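Local coordinates for protein vascular endothelial cadherin (Gallus gallus, PDB 3PPE) that mediates calcium-dependent, mainly homophilic adhesion between endothelial cells, and is represented here by its first two extracellular cadherin domains, at residues A[8-11]-A[12-15]; A[60-63]-A[64-67]; A[134-137]-A[138-141]. All blocks are in the same frame, centred on the assembly; numbering follows the deposited sequence. Where two conformers were deposited one is given.

How the contacts relate
All three contacts lie at the calcium-binding junction between the first and second cadherin domains. Contact 1 runs from the end of strand 6-10 into the following loop; contacts 2 and 3 are surface turns. Contacts 1 and 2 belong to the first domain and hold the same two calcium ions. They touch each other, and their centres are about 9 Å apart. Contact 3 belongs to the second domain, holds a third ion and touches neither of the others. Contact 1 is partly buried, with two isoleucines packed behind its glutamates. Contacts 1 and 2 bind metal through carboxylates; in contact 2 an arginine also bonds to E64. In contact 3 the ligand is a backbone carbonyl, and a valine packs on a histidine ring.

Contact 1 (A[8-11]-A[12-15]). With CA (calcium ion), chain C; CA (calcium ion), chain E.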
loop_
_atom_site.group_PDB
_atom_site.type_symbol
_atom_site.label_atom_id
_atom_site.label_comp_id
_atom_site.label_asym_id
_atom_site.label_seq_id
_atom_site.Cartn_x
_atom_site.Cartn_y
_atom_site.Cartn_z
ATOM N N HIS A 8 1.584 4.064 5.505
ATOM C CA HIS A 8 1.620 5.237 4.626
ATOM C C HIS A 8 0.520 5.077 3.639
ATOM O O HIS A 8 0.314 4.008 3.084
ATOM C CB HIS A 8 2.971 5.369 3.875
ATOM C CG HIS A 8 4.140 5.393 4.789
ATOM N ND1 HIS A 8 4.709 4.235 5.289
ATOM C CD2 HIS A 8 4.797 6.425 5.373
ATOM C CE1 HIS A 8 5.681 4.552 6.129
ATOM N NE2 HIS A 8 5.753 5.874 6.199
ATOM N N ILE A 9 -0.191 6.168 3.452
ATOM C CA ILE A 9 -1.234 6.256 2.434
ATOM C C ILE A 9 -1.154 7.623 1.746
ATOM O O ILE A 9 -0.999 8.650 2.383
ATOM C CB ILE A 9 -2.656 5.987 3.001
ATOM C CG1 ILE A 9 -3.722 6.210 1.915
ATOM C CG2 ILE A 9 -2.928 6.807 4.288
ATOM C CD1 ILE A 9 -5.103 5.652 2.226
ATOM N N ARG A 10 -1.222 7.599 0.421
ATOM C CA ARG A 10 -1.154 8.794 -0.400
ATOM C C ARG A 10 -2.368 9.683 -0.200
ATOM O O ARG A 10 -3.488 9.190 -0.084
ATOM C CB ARG A 10 -1.026 8.349 -1.868
ATOM C CG ARG A 10 -0.319 9.356 -2.771
ATOM C CD ARG A 10 -0.103 8.820 -4.200
ATOM N NE ARG A 10 -1.333 8.764 -5.006
ATOM C CZ ARG A 10 -1.971 7.654 -5.400
ATOM N NH1 ARG A 10 -1.526 6.438 -5.060
ATOM N NH2 ARG A 10 -3.081 7.762 -6.138
ATOM N N GLU A 11 -2.176 11.008 -0.159
ATOM C CA GLU A 11 -3.318 11.910 -0.087
ATOM C C GLU A 11 -3.983 12.035 -1.434
ATOM O O GLU A 11 -3.369 11.745 -2.467
ATOM C CB GLU A 11 -2.902 13.307 0.404
ATOM C CG GLU A 11 -1.918 13.989 -0.563
ATOM C CD GLU A 11 -1.802 15.492 -0.356
ATOM O OE1 GLU A 11 -2.774 16.130 0.117
ATOM O OE2 GLU A 11 -0.728 16.030 -0.682
ATOM N N GLU A 12 -5.253 12.458 -1.408
ATOM C CA GLU A 12 -6.008 12.868 -2.625
ATOM C C GLU A 12 -6.216 11.734 -3.654
ATOM O O GLU A 12 -6.248 11.956 -4.863
ATOM C CB GLU A 12 -5.337 14.087 -3.302
ATOM C CG GLU A 12 -4.953 15.234 -2.357
ATOM C CD GLU A 12 -6.125 16.002 -1.752
ATOM O OE1 GLU A 12 -5.849 17.022 -1.085
ATOM O OE2 GLU A 12 -7.310 15.635 -1.885
ATOM N N ILE A 13 -6.356 10.515 -3.145
ATOM C CA ILE A 13 -6.573 9.349 -3.995
ATOM C C ILE A 13 -7.961 9.376 -4.623
ATOM O O ILE A 13 -8.968 9.500 -3.923
ATOM C CB ILE A 13 -6.400 8.037 -3.208
ATOM C CG1 ILE A 13 -4.957 7.894 -2.719
ATOM C CG2 ILE A 13 -6.797 6.845 -4.065
ATOM C CD1 ILE A 13 -4.762 6.787 -1.705
ATOM N N ASP A 14 -8.010 9.259 -5.945
ATOM C CA ASP A 14 -9.195 9.637 -6.705
ATOM C C ASP A 14 -9.795 8.434 -7.428
ATOM O O ASP A 14 -10.689 8.580 -8.261
ATOM C CB ASP A 14 -8.858 10.740 -7.710
ATOM C CG ASP A 14 -8.084 10.220 -8.907
ATOM O OD1 ASP A 14 -7.912 8.989 -9.016
ATOM O OD2 ASP A 14 -7.649 11.045 -9.737
ATOM N N SER A 15 -9.295 7.246 -7.102
ATOM C CA SER A 15 -9.997 6.008 -7.417
ATOM C C SER A 15 -11.015 5.661 -6.336
ATOM O O SER A 15 -11.064 6.304 -5.287
ATOM C CB SER A 15 -9.003 4.858 -7.592
ATOM O OG SER A 15 -8.160 4.735 -6.460
HETATM CA CA CA C . -3.713 18.201 -0.497
HETATM CA CA CA E . 0.291 18.110 -0.976
HETATM O O HOH W 1 -6.346 9.776 -0.170
HETATM O O HOH W 2 -4.999 9.091 -7.649
HETATM O O HOH W 3 -4.271 20.532 -1.064
#
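E11 and E12 both bind the calcium ion of chain C. E11 OE1 lies 2.4 Å from it and E12 OE1 lies 2.5 Å from it. E11 also bridges to a second metal, because its OE2 is 2.3 Å from the calcium ion of chain E. The two carboxylate planes are 29° apart. E12 reaches the shared ion through a bend at chi2 (-69°), while E11 runs extended beyond CG. Water 3, D62, E64 and D99 complete the first site. These are the ligands of the calcium junction that stiffens the link between successive cadherin domains. E11 OE1 also faces the backbone N of R63. E12 OE2 pairs with R60 in a salt bridge modelled doubtfully short.

Behind the ligands the chain leaves strand 6-10 and turns. E12 has a left-handed backbone, with phi 63°. The turn brings I13 back against the end of the strand. In one of two conformers of I9, I13 CD1 packs 3.8 Å from I9 CG1. I13 CG1 lies over one face of the R10 guanidinium, 3.9 Å above its plane and offset toward the rim. Water 1 ties the turn together: it donates to R10 O at 2.9 Å and accepts from I13 N at 3.1 Å. H19 of strand 19-23 packs against both isoleucines, and L61 touches I9.

Contact 2 (A[60-63]-A[64-67]). With CA (calcium ion), chain C; CA (calcium ion), chain E.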
loop_
_atom_site.group_PDB
_atom_site.type_symbol
_atom_site.label_atom_id
_atom_site.label_comp_id
_atom_site.label_asym_id
_atom_site.label_seq_id
_atom_site.Cartn_x
_atom_site.Cartn_y
_atom_site.Cartn_z
ATOM N N ARG A 60 -11.210 10.200 1.213
ATOM C CA ARG A 60 -10.040 10.791 0.586
ATOM C C ARG A 60 -9.386 11.718 1.609
ATOM O O ARG A 60 -10.079 12.413 2.372
ATOM C CB ARG A 60 -10.433 11.595 -0.642
ATOM C CG ARG A 60 -10.864 10.742 -1.799
ATOM C CD ARG A 60 -11.166 11.624 -2.992
ATOM N NE ARG A 60 -10.008 12.479 -3.282
ATOM C CZ ARG A 60 -9.925 13.785 -3.038
ATOM N NH1 ARG A 60 -10.940 14.470 -2.500
ATOM N NH2 ARG A 60 -8.814 14.417 -3.356
ATOM N N LEU A 61 -8.059 11.707 1.621
ATOM C CA LEU A 61 -7.287 12.427 2.608
ATOM C C LEU A 61 -6.527 13.651 2.011
ATOM O O LEU A 61 -6.065 13.621 0.881
ATOM C CB LEU A 61 -6.280 11.460 3.258
ATOM C CG LEU A 61 -6.879 10.202 3.910
ATOM C CD1 LEU A 61 -5.772 9.206 4.266
ATOM C CD2 LEU A 61 -7.745 10.591 5.122
ATOM N N ASP A 62 -6.382 14.693 2.804
ATOM C CA ASP A 62 -5.629 15.857 2.385
ATOM C C ASP A 62 -4.522 16.035 3.385
ATOM O O ASP A 62 -4.788 16.400 4.517
ATOM C CB ASP A 62 -6.559 17.071 2.402
ATOM C CG ASP A 62 -5.870 18.361 1.961
ATOM O OD1 ASP A 62 -4.682 18.353 1.549
ATOM O OD2 ASP A 62 -6.552 19.387 2.032
ATOM N N ARG A 63 -3.282 15.764 2.986
ATOM C CA ARG A 63 -2.128 15.973 3.887
ATOM C C ARG A 63 -2.050 17.415 4.429
ATOM O O ARG A 63 -1.597 17.648 5.556
ATOM C CB ARG A 63 -0.811 15.587 3.187
ATOM C CG ARG A 63 0.377 15.426 4.122
ATOM C CD ARG A 63 1.678 15.737 3.364
ATOM N NE ARG A 63 1.722 17.171 2.981
ATOM C CZ ARG A 63 2.136 18.140 3.805
ATOM N NH1 ARG A 63 2.531 17.843 5.020
ATOM N NH2 ARG A 63 2.099 19.412 3.433
ATOM N N GLU A 64 -2.518 18.370 3.649
ATOM C CA GLU A 64 -2.461 19.770 4.078
ATOM C C GLU A 64 -3.491 20.117 5.167
ATOM O O GLU A 64 -3.377 21.147 5.819
ATOM C CB GLU A 64 -2.591 20.723 2.880
ATOM C CG GLU A 64 -1.303 20.844 2.055
ATOM C CD GLU A 64 -0.973 19.634 1.217
ATOM O OE1 GLU A 64 -1.823 19.160 0.416
ATOM O OE2 GLU A 64 0.174 19.146 1.321
ATOM N N LYS A 65 -4.474 19.236 5.370
ATOM C CA LYS A 65 -5.412 19.337 6.501
ATOM C C LYS A 65 -4.864 18.589 7.724
ATOM O O LYS A 65 -4.808 19.131 8.833
ATOM C CB LYS A 65 -6.684 18.625 6.090
ATOM C CG LYS A 65 -7.960 19.399 6.236
ATOM C CD LYS A 65 -8.094 20.408 5.080
ATOM C CE LYS A 65 -9.568 20.640 4.725
ATOM N NZ LYS A 65 -9.810 22.080 4.404
ATOM N N LYS A 66 -4.471 17.317 7.524
ATOM C CA LYS A 66 -3.864 16.522 8.610
ATOM C C LYS A 66 -2.847 15.580 8.022
ATOM O O LYS A 66 -3.154 14.856 7.089
ATOM C CB LYS A 66 -4.934 15.736 9.365
ATOM C CG LYS A 66 -4.377 15.035 10.621
ATOM C CD LYS A 66 -5.489 14.771 11.612
ATOM C CE LYS A 66 -5.010 13.827 12.710
ATOM N NZ LYS A 66 -3.967 14.430 13.596
ATOM N N ALA A 67 -1.629 15.598 8.526
ATOM C CA ALA A 67 -0.538 14.925 7.812
ATOM C C ALA A 67 -0.239 13.523 8.346
ATOM O O ALA A 67 0.482 12.729 7.708
ATOM C CB ALA A 67 0.702 15.790 7.847
HETATM CA CA CA C . -3.713 18.201 -0.497
HETATM CA CA CA E . 0.291 18.110 -0.976
HETATM O O HOH W 3 -4.271 20.532 -1.064
#
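The backbone makes a tight turn in which D62 O accepts from both K65 N, at 3.0 Å, and K66 N, at 3.2 Å. The K65 donor sits above the carbonyl plane, while the K66 bond is nearly straight at its hydrogen (169°). D62 OD1 accepts from E64 N at 3.0 Å, from above the carboxylate plane, in an Asx turn. The same oxygen binds the calcium ion of chain C at 2.3 Å, so the turn fixes a metal ligand. E64 OE1 binds that ion and the calcium ion of chain E. E64 OE2 binds only the latter, at 2.5 Å. D62, R63 and E64 form the DRE motif of cadherin repeats.

R63 closes a salt bridge on E64. A bend at chi3 (66°) turns its guanidinium to E64 OE2. Its NH2 donates to the anti lone pair of E64 OE2 at 2.9 Å, and its NE makes a weaker bond to the same oxygen. The guanidinium and carboxylate planes are 60° apart. D96 is its stronger polar partner. R63 CG packs on A67 CB at 3.8 Å. A leucine here would probably leave E64 OE2 and D96 without the guanidinium that bridges them, though calcium would still grip both.

The turn joins strand 54-57 to strand 68-77. Beside it runs strand 82-95, where V94 packs against R63 and L61 and bonds to the A67 backbone.

Contact 3 (A[134-137]-A[138-141]); sequences PTVA and GHAT. With CA (calcium ion), chain D.
This loop of the second cadherin domain supplies one backbone ligand to the third calcium site of the interdomain junction. The ligand is H139 O, which lies 2.3 Å from the calcium ion of chain D. N98, N100, D130, D132 and D184 complete the site. Both the linker and the second domain therefore hold this metal.

The H139 side chain turns back over the loop. V136 CG1 sits above one face of the imidazole ring, 3.6 Å from its centroid and 14° off the ring normal. This is a CH-pi contact over the ring centre. V136 holds CG1 anti to its own N (chi1 -172°), which sets that methyl over the ring. H139 ND1 is hydrogen-bonded to D96, a ligand of the neighbouring calcium site. The ring is thus fixed by a methyl on its face and a carboxylate at its nitrogen, and it ties this loop to the first domain's end of the junction.

The backbone folds in two steps. G138 N makes a weak bond to V136 O at 2.7 Å, resembling an inverse gamma turn. A type I beta turn follows from G138 to T141, closed by T141 N to G138 O at 3.0 Å. G138 has a positive phi of 87°, and a beta carbon there would run into A137 O. Water 4 spans the bend: it donates to V136 O and accepts from A140 N at 2.6 Å. At the base of the loop A140 CB packs on P134 CA at 3.7 Å.

V136 and A137 also pack against D52 and Y51 of the second subunit. The loop runs from strand 122-129 to strand 142-148, and L186, in the loop after strand 175-184, touches H139.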
loop_
_atom_site.group_PDB
_atom_site.type_symbol
_atom_site.label_atom_id
_atom_site.label_comp_id
_atom_site.label_asym_id
_atom_site.label_seq_id
_atom_site.Cartn_x
_atom_site.Cartn_y
_atom_site.Cartn_z
ATOM N N PRO A 134 7.760 20.136 2.600
ATOM C CA PRO A 134 9.071 20.672 2.231
ATOM C C PRO A 134 10.172 19.628 2.385
ATOM O O PRO A 134 11.336 19.912 2.099
ATOM C CB PRO A 134 9.278 21.805 3.237
ATOM C CG PRO A 134 8.489 21.392 4.426
ATOM C CD PRO A 134 7.286 20.669 3.889
ATOM N N THR A 135 9.802 18.432 2.833
ATOM C CA THR A 135 10.761 17.346 3.000
ATOM C C THR A 135 10.678 16.355 1.845
ATOM O O THR A 135 11.440 15.390 1.786
ATOM C CB THR A 135 10.537 16.595 4.326
ATOM O OG1 THR A 135 9.263 15.939 4.298
ATOM C CG2 THR A 135 10.579 17.562 5.499
ATOM N N VAL A 136 9.747 16.599 0.928
ATOM C CA VAL A 136 9.584 15.747 -0.243
ATOM C C VAL A 136 10.338 16.400 -1.397
ATOM O O VAL A 136 10.706 17.573 -1.328
ATOM C CB VAL A 136 8.102 15.425 -0.506
ATOM C CG1 VAL A 136 7.971 14.379 -1.603
ATOM C CG2 VAL A 136 7.428 14.953 0.774
ATOM N N ALA A 137 10.565 15.632 -2.458
ATOM C CA ALA A 137 11.454 16.055 -3.534
ATOM C C ALA A 137 10.756 17.216 -4.235
ATOM O O ALA A 137 9.941 17.011 -5.135
ATOM C CB ALA A 137 11.725 14.926 -4.516
ATOM N N GLY A 138 11.081 18.435 -3.815
ATOM C CA GLY A 138 10.869 19.607 -4.643
ATOM C C GLY A 138 9.477 20.187 -4.483
ATOM O O GLY A 138 9.164 21.238 -5.044
ATOM N N HIS A 139 8.640 19.500 -3.714
ATOM C CA HIS A 139 7.208 19.772 -3.706
ATOM C C HIS A 139 6.918 21.186 -3.214
ATOM O O HIS A 139 5.965 21.825 -3.660
ATOM C CB HIS A 139 6.474 18.751 -2.835
ATOM C CG HIS A 139 6.262 17.427 -3.502
ATOM N ND1 HIS A 139 5.361 16.495 -3.037
ATOM C CD2 HIS A 139 6.836 16.882 -4.600
ATOM C CE1 HIS A 139 5.389 15.431 -3.819
ATOM N NE2 HIS A 139 6.276 15.640 -4.776
ATOM N N ALA A 140 7.746 21.669 -2.294
ATOM C CA ALA A 140 7.571 22.995 -1.730
ATOM C C ALA A 140 8.803 23.846 -2.071
ATOM O O ALA A 140 9.135 24.809 -1.367
ATOM C CB ALA A 140 7.403 22.882 -0.254
ATOM N N THR A 141 9.495 23.492 -3.140
ATOM C CA THR A 141 10.625 24.252 -3.591
ATOM C C THR A 141 10.086 25.412 -4.444
ATOM O O THR A 141 9.481 25.172 -5.488
ATOM C CB THR A 141 11.550 23.391 -4.478
ATOM O OG1 THR A 141 12.092 22.317 -3.704
ATOM C CG2 THR A 141 12.724 24.218 -4.988
HETATM CA CA CA D . 3.972 22.583 -4.491
HETATM O O HOH W 4 9.701 20.440 -1.003
#